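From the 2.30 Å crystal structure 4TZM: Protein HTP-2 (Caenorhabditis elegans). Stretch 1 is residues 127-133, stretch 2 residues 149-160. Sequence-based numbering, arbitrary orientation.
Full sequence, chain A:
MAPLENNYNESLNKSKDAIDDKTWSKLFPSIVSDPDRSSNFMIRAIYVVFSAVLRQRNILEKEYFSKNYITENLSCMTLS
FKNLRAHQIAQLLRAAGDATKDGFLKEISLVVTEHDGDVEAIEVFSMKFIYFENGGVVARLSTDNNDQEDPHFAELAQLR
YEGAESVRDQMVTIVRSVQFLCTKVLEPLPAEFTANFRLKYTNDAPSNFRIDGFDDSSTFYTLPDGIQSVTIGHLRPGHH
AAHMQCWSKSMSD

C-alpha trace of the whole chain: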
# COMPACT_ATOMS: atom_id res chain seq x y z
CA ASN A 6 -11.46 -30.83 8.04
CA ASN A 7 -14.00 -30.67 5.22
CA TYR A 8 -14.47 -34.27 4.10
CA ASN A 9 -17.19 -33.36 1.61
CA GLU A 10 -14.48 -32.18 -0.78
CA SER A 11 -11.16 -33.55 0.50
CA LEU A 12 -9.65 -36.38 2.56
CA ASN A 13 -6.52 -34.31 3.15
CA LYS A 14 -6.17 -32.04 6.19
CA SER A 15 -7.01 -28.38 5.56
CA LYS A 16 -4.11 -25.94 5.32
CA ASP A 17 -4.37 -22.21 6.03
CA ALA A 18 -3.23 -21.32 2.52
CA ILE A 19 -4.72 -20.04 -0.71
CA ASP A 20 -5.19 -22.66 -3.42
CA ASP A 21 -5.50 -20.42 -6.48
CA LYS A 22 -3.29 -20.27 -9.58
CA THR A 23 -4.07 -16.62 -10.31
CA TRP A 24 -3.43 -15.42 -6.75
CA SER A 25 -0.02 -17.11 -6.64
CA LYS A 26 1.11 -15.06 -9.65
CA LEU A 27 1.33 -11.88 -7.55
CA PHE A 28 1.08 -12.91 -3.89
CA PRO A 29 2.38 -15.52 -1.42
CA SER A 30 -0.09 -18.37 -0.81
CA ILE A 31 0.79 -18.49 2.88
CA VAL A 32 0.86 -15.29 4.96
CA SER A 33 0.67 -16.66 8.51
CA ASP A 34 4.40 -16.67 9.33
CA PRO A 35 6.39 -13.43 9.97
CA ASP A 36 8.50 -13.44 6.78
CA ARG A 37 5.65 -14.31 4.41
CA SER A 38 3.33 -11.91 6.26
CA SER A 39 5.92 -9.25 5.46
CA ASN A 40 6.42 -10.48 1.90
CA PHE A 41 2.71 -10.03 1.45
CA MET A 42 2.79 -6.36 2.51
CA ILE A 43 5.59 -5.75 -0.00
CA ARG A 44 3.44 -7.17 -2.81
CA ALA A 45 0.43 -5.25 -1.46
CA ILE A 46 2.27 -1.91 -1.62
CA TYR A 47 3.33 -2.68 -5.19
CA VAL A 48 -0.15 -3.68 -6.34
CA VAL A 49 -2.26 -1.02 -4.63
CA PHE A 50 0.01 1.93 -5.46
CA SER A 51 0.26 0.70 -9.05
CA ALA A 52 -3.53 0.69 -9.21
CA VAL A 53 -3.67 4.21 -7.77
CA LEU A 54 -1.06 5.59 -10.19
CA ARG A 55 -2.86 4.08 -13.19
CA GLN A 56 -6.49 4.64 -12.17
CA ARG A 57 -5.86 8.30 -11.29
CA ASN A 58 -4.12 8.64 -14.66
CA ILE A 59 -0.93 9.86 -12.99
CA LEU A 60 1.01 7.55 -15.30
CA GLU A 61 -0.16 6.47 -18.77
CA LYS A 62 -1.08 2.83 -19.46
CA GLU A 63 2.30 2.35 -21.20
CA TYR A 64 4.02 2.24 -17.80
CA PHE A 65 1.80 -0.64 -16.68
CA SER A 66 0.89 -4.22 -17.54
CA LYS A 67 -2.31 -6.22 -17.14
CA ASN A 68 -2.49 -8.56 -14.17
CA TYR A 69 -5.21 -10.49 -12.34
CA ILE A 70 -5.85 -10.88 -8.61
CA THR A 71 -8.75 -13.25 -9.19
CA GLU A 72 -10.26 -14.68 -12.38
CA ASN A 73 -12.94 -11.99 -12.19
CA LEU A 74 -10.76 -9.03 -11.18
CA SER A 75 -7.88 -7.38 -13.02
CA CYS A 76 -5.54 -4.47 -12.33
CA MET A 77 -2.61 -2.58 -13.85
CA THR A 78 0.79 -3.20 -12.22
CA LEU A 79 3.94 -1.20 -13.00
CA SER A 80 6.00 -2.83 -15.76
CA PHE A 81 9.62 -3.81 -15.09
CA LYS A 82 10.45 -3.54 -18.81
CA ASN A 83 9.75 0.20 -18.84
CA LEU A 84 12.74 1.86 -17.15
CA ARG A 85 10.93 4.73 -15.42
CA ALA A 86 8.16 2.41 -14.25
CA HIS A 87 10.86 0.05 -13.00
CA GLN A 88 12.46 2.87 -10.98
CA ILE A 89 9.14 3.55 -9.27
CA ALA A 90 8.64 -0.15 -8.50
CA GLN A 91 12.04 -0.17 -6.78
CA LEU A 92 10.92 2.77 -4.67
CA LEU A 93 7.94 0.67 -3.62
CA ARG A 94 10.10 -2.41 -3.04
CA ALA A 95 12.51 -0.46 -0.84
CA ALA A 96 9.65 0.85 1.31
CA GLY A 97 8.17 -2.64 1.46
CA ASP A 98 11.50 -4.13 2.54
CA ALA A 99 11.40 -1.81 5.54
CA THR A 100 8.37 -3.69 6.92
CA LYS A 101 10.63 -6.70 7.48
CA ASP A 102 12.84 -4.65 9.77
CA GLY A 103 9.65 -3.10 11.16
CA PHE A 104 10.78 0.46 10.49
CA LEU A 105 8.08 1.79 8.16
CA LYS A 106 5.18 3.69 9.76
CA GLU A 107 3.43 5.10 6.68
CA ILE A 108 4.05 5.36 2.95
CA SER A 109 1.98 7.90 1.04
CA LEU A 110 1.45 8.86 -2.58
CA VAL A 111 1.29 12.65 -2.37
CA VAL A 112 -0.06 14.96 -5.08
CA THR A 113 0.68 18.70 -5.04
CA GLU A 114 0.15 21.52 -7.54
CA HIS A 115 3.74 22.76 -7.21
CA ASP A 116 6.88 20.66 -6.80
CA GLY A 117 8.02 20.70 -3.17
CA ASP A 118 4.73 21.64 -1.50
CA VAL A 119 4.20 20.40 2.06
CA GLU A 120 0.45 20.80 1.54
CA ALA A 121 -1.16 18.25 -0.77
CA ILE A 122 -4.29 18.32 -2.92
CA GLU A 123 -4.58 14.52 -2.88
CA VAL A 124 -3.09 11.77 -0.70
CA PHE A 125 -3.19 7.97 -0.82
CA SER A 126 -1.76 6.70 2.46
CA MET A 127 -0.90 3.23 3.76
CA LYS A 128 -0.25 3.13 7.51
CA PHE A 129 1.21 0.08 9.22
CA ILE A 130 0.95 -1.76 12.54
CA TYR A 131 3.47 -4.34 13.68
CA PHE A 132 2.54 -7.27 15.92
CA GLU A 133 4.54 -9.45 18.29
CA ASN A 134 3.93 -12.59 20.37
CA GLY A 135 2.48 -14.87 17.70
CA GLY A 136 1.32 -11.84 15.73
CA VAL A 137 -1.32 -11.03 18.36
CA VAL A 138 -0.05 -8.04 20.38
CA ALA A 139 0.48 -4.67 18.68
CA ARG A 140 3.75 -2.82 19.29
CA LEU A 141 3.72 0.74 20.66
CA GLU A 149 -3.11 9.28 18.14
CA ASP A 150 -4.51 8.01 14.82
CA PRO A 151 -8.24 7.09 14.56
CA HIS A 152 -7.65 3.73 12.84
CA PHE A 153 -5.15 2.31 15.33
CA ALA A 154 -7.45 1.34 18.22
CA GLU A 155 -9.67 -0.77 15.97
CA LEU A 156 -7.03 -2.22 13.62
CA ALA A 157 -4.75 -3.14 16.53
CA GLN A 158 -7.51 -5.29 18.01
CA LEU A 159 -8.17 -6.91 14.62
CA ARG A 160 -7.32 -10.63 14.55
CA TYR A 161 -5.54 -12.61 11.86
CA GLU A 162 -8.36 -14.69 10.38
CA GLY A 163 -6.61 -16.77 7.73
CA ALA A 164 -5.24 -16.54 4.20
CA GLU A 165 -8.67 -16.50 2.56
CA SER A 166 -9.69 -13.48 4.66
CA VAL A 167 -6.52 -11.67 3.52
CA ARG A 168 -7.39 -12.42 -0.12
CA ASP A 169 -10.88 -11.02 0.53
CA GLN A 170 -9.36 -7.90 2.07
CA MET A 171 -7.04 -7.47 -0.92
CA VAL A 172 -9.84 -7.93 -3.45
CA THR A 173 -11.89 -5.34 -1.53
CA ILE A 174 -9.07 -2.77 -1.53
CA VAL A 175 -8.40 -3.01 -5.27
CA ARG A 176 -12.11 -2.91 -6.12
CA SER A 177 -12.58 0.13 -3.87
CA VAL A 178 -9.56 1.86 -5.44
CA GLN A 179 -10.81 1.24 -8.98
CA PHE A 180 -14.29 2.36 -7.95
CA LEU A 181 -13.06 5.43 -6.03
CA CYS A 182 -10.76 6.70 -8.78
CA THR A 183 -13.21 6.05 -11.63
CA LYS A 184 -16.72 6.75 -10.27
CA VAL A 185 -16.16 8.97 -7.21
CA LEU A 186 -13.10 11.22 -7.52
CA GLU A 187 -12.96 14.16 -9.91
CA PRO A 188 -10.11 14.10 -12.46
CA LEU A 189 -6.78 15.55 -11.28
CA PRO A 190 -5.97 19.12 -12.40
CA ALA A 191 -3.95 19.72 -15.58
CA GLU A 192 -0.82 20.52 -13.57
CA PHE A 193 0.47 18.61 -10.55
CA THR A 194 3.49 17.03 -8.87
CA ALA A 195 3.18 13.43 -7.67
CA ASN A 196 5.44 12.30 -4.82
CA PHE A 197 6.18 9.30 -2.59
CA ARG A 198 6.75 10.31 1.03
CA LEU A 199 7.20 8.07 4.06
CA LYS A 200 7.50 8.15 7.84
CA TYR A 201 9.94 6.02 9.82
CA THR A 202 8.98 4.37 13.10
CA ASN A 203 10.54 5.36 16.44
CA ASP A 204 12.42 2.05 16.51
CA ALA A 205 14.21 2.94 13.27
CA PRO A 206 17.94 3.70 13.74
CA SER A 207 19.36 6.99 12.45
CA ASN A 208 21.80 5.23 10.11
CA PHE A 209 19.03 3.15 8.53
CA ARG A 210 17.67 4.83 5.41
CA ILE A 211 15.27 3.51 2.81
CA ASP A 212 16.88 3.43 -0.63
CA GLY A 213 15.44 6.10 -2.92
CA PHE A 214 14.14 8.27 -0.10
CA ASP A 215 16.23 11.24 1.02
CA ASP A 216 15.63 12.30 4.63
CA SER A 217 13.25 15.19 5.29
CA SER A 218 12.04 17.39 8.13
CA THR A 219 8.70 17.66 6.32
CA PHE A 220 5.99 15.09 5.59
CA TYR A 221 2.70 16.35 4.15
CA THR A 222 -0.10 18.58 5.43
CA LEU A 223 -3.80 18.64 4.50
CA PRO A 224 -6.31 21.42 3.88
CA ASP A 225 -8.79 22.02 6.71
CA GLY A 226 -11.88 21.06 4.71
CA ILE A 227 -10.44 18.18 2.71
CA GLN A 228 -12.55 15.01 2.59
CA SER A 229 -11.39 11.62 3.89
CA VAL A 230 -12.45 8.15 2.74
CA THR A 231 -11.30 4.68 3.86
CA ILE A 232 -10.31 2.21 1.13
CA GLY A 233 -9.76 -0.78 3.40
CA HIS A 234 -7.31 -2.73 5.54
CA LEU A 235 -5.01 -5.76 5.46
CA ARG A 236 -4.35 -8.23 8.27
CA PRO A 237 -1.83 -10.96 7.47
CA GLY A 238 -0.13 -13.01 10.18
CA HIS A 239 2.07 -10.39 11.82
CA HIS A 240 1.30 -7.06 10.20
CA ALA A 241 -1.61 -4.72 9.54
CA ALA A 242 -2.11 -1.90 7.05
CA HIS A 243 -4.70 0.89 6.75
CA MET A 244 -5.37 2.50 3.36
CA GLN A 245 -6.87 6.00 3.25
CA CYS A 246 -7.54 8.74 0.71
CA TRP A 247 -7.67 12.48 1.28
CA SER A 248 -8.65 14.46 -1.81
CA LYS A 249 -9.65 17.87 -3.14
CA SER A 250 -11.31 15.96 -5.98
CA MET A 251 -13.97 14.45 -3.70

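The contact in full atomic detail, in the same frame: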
# COMPACT_ATOMS: atom_id res chain seq x y z
N MET A 127 -0.86 4.58 3.20
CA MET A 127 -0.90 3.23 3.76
C MET A 127 -0.12 3.19 5.07
O MET A 127 1.11 3.25 5.09
CB MET A 127 -0.33 2.22 2.75
CG MET A 127 -0.60 0.76 3.12
SD MET A 127 -0.15 -0.42 1.83
CE MET A 127 -0.88 0.35 0.38
N LYS A 128 -0.85 3.11 6.18
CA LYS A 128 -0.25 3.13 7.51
C LYS A 128 -0.16 1.73 8.09
O LYS A 128 -1.07 0.92 7.91
CB LYS A 128 -1.04 4.04 8.45
CG LYS A 128 -1.09 5.50 8.01
CD LYS A 128 -2.04 6.31 8.88
CE LYS A 128 -2.07 7.77 8.45
NZ LYS A 128 -3.00 8.59 9.27
N PHE A 129 0.92 1.45 8.80
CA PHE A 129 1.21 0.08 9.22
C PHE A 129 1.16 -0.11 10.74
O PHE A 129 1.35 0.83 11.52
CB PHE A 129 2.57 -0.35 8.67
CG PHE A 129 2.59 -0.48 7.17
CD1 PHE A 129 2.88 0.61 6.36
CD2 PHE A 129 2.30 -1.70 6.56
CE1 PHE A 129 2.89 0.49 4.98
CE2 PHE A 129 2.30 -1.83 5.18
CZ PHE A 129 2.60 -0.73 4.39
N ILE A 130 0.88 -1.35 11.14
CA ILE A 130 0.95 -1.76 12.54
C ILE A 130 1.73 -3.06 12.60
O ILE A 130 1.50 -3.96 11.79
CB ILE A 130 -0.44 -1.96 13.17
CG1 ILE A 130 -1.28 -0.69 13.06
CG2 ILE A 130 -0.32 -2.40 14.63
CD1 ILE A 130 -2.72 -0.86 13.51
N TYR A 131 2.66 -3.15 13.54
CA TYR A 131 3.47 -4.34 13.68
C TYR A 131 3.02 -5.12 14.91
O TYR A 131 2.70 -4.53 15.94
CB TYR A 131 4.95 -3.96 13.75
CG TYR A 131 5.41 -3.28 12.48
CD1 TYR A 131 5.80 -4.03 11.38
CD2 TYR A 131 5.43 -1.89 12.38
CE1 TYR A 131 6.21 -3.42 10.21
CE2 TYR A 131 5.83 -1.27 11.21
CZ TYR A 131 6.23 -2.04 10.13
OH TYR A 131 6.64 -1.44 8.95
N PHE A 132 2.96 -6.44 14.80
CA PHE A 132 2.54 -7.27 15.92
C PHE A 132 3.67 -8.18 16.40
O PHE A 132 4.59 -8.51 15.65
CB PHE A 132 1.33 -8.13 15.56
CG PHE A 132 0.08 -7.33 15.30
CD1 PHE A 132 -0.15 -6.78 14.05
CD2 PHE A 132 -0.86 -7.14 16.30
CE1 PHE A 132 -1.30 -6.04 13.80
CE2 PHE A 132 -2.02 -6.41 16.06
CZ PHE A 132 -2.24 -5.86 14.80
N GLU A 133 3.57 -8.56 17.67
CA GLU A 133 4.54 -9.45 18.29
C GLU A 133 3.79 -10.56 19.02
O GLU A 133 2.56 -10.56 19.03
CB GLU A 133 5.42 -8.67 19.27
CG GLU A 133 4.63 -8.10 20.44
CD GLU A 133 5.28 -6.86 21.03
OE1 GLU A 133 6.40 -6.52 20.59
OE2 GLU A 133 4.67 -6.23 21.92
N GLU A 149 -3.64 8.35 19.13
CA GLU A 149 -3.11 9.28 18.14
C GLU A 149 -3.95 9.26 16.86
O GLU A 149 -4.71 10.19 16.59
CB GLU A 149 -1.65 8.94 17.81
CG GLU A 149 -1.00 7.96 18.77
CD GLU A 149 -0.25 6.85 18.05
OE1 GLU A 149 0.96 6.68 18.29
OE2 GLU A 149 -0.89 6.14 17.24
N ASP A 150 -3.79 8.19 16.09
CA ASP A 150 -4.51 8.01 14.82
C ASP A 150 -5.81 7.22 15.03
O ASP A 150 -5.82 6.23 15.76
CB ASP A 150 -3.62 7.30 13.81
CG ASP A 150 -2.32 8.05 13.55
OD1 ASP A 150 -2.35 9.29 13.52
OD2 ASP A 150 -1.28 7.38 13.38
N PRO A 151 -6.89 7.64 14.35
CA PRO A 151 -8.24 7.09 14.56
C PRO A 151 -8.36 5.60 14.24
O PRO A 151 -9.18 4.90 14.85
CB PRO A 151 -9.10 7.91 13.60
CG PRO A 151 -8.16 8.38 12.55
CD PRO A 151 -6.87 8.64 13.27
N HIS A 152 -7.55 5.11 13.30
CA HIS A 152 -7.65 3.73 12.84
C HIS A 152 -7.02 2.74 13.81
O HIS A 152 -7.44 1.58 13.88
CB HIS A 152 -6.97 3.59 11.48
CG HIS A 152 -5.48 3.71 11.53
ND1 HIS A 152 -4.83 4.92 11.58
CD2 HIS A 152 -4.51 2.76 11.55
CE1 HIS A 152 -3.52 4.71 11.62
NE2 HIS A 152 -3.30 3.41 11.61
N PHE A 153 -6.01 3.19 14.55
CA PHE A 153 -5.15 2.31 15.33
C PHE A 153 -5.92 1.43 16.32
O PHE A 153 -5.78 0.21 16.29
CB PHE A 153 -4.08 3.12 16.08
CG PHE A 153 -3.05 2.28 16.79
CD1 PHE A 153 -3.24 1.89 18.11
CD2 PHE A 153 -1.90 1.88 16.13
CE1 PHE A 153 -2.29 1.11 18.76
CE2 PHE A 153 -0.94 1.11 16.78
CZ PHE A 153 -1.14 0.72 18.09
N ALA A 154 -6.72 2.06 17.17
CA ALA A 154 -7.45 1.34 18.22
C ALA A 154 -8.22 0.14 17.68
O ALA A 154 -8.17 -0.95 18.26
CB ALA A 154 -8.41 2.29 18.94
N GLU A 155 -8.91 0.32 16.56
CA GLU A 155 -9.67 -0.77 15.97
C GLU A 155 -8.75 -1.80 15.30
O GLU A 155 -8.81 -2.99 15.62
CB GLU A 155 -10.67 -0.23 14.95
CG GLU A 155 -11.53 -1.31 14.30
CD GLU A 155 -12.54 -0.74 13.33
OE1 GLU A 155 -12.50 0.48 13.07
OE2 GLU A 155 -13.38 -1.51 12.82
N LEU A 156 -7.90 -1.33 14.39
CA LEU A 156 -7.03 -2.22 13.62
C LEU A 156 -6.06 -3.02 14.48
O LEU A 156 -5.68 -4.14 14.13
CB LEU A 156 -6.25 -1.41 12.58
CG LEU A 156 -5.62 -2.23 11.45
CD1 LEU A 156 -6.70 -3.03 10.73
CD2 LEU A 156 -4.84 -1.35 10.48
N ALA A 157 -5.65 -2.45 15.61
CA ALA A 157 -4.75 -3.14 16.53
C ALA A 157 -5.42 -4.35 17.15
O ALA A 157 -4.79 -5.38 17.38
CB ALA A 157 -4.26 -2.19 17.61
N GLN A 158 -6.72 -4.22 17.42
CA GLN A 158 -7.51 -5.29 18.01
C GLN A 158 -7.87 -6.36 16.97
O GLN A 158 -8.25 -7.48 17.33
CB GLN A 158 -8.79 -4.74 18.64
CG GLN A 158 -8.58 -3.88 19.88
CD GLN A 158 -9.90 -3.48 20.54
OE1 GLN A 158 -10.87 -3.13 19.86
NE2 GLN A 158 -9.94 -3.53 21.87
N LEU A 159 -7.76 -6.01 15.69
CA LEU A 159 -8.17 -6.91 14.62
C LEU A 159 -7.31 -8.17 14.54
O LEU A 159 -6.09 -8.10 14.46
CB LEU A 159 -8.14 -6.18 13.27
CG LEU A 159 -8.63 -7.05 12.12
CD1 LEU A 159 -10.03 -7.57 12.42
CD2 LEU A 159 -8.60 -6.29 10.81
N ARG A 160 -7.98 -9.32 14.54
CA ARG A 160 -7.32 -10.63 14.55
C ARG A 160 -6.89 -11.07 13.16
O ARG A 160 -7.47 -10.65 12.16
CB ARG A 160 -8.26 -11.69 15.13
CG ARG A 160 -7.82 -12.33 16.43
CD ARG A 160 -8.76 -13.48 16.77
NE ARG A 160 -8.88 -13.72 18.21
CZ ARG A 160 -9.78 -14.54 18.75
NH1 ARG A 160 -10.63 -15.20 17.97
NH2 ARG A 160 -9.83 -14.71 20.07
O HOH W 1 -0.70 3.03 12.20

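The contact between strand 127-133 and the segment 149-160 buries 380 Å², both sides summed, and no direct hydrogen bond crosses it. The strand and helix 153-158 run at 43° to each other, with a closest axial approach of 9.6 Å. Side chains from both segments fill the space between the axes. On the strand, Lys128 and Ile130 direct their CA-to-CB bonds toward the other segment, whereas that of Phe129, between them, points away.

Ile130 covers the most surface, 98 Å², and its CA lies 7.1 Å from the CA of Ala157. With chi1 at -57° (m) and chi2 at 173° (t), the side chain places CD1 against the helix. Ile130 CD1 lies 3.7 Å from Leu156 CB and 3.9 Å from Phe153 CD2, distances expected for apolar packing. It also reaches the helix backbone, with Ile130 CD1 3.9 Å from Ala157 N. That nitrogen is already committed to a helical hydrogen bond, Ala157 N to Phe153 O at 2.7 Å, so the methyl group packs against an amide whose polar need is met.

Lys128, with 67 Å² covered, serves the end of the contact nearer Asp150 and His152. Its m, t, t, t rotamer is almost fully stretched, and its aliphatic portion passes the imidazole of His152, with Lys128 CD 3.5 Å from His152 CE1. The chain ends near Asp150, but Lys128 NZ and Asp150 OD1 are 4.4 Å apart: opposite charges near each other, beyond salt-bridge range. The closer approach here is therefore made by the methylene chain rather than by the charged group.

His152 also connects to the strand through solvent. The oxygen of water 1 lies 3.1 Å from Phe129 O, to which it donates a hydrogen bond, and 2.7 Å from His152 NE2 in a second hydrogen bond. Phe129 thus takes part through its carbonyl although its CA-to-CB bond points away. The other ring nitrogen, His152 ND1, is buried by the contact and has no partner anywhere in the model.

Phe132, which has 48 Å² covered, closes the other end. Its CA-to-CB bond points sideways, yet the end of the ring comes nearer and meets the helix backbone edge-on: Phe132 CE2 is 3.2 Å from Ala157 O, and Phe132 CZ is 3.9 Å from Leu156 O. Both oxygens lie near the ring plane, an arrangement that turns the weakly positive C-H rim toward the carbonyls.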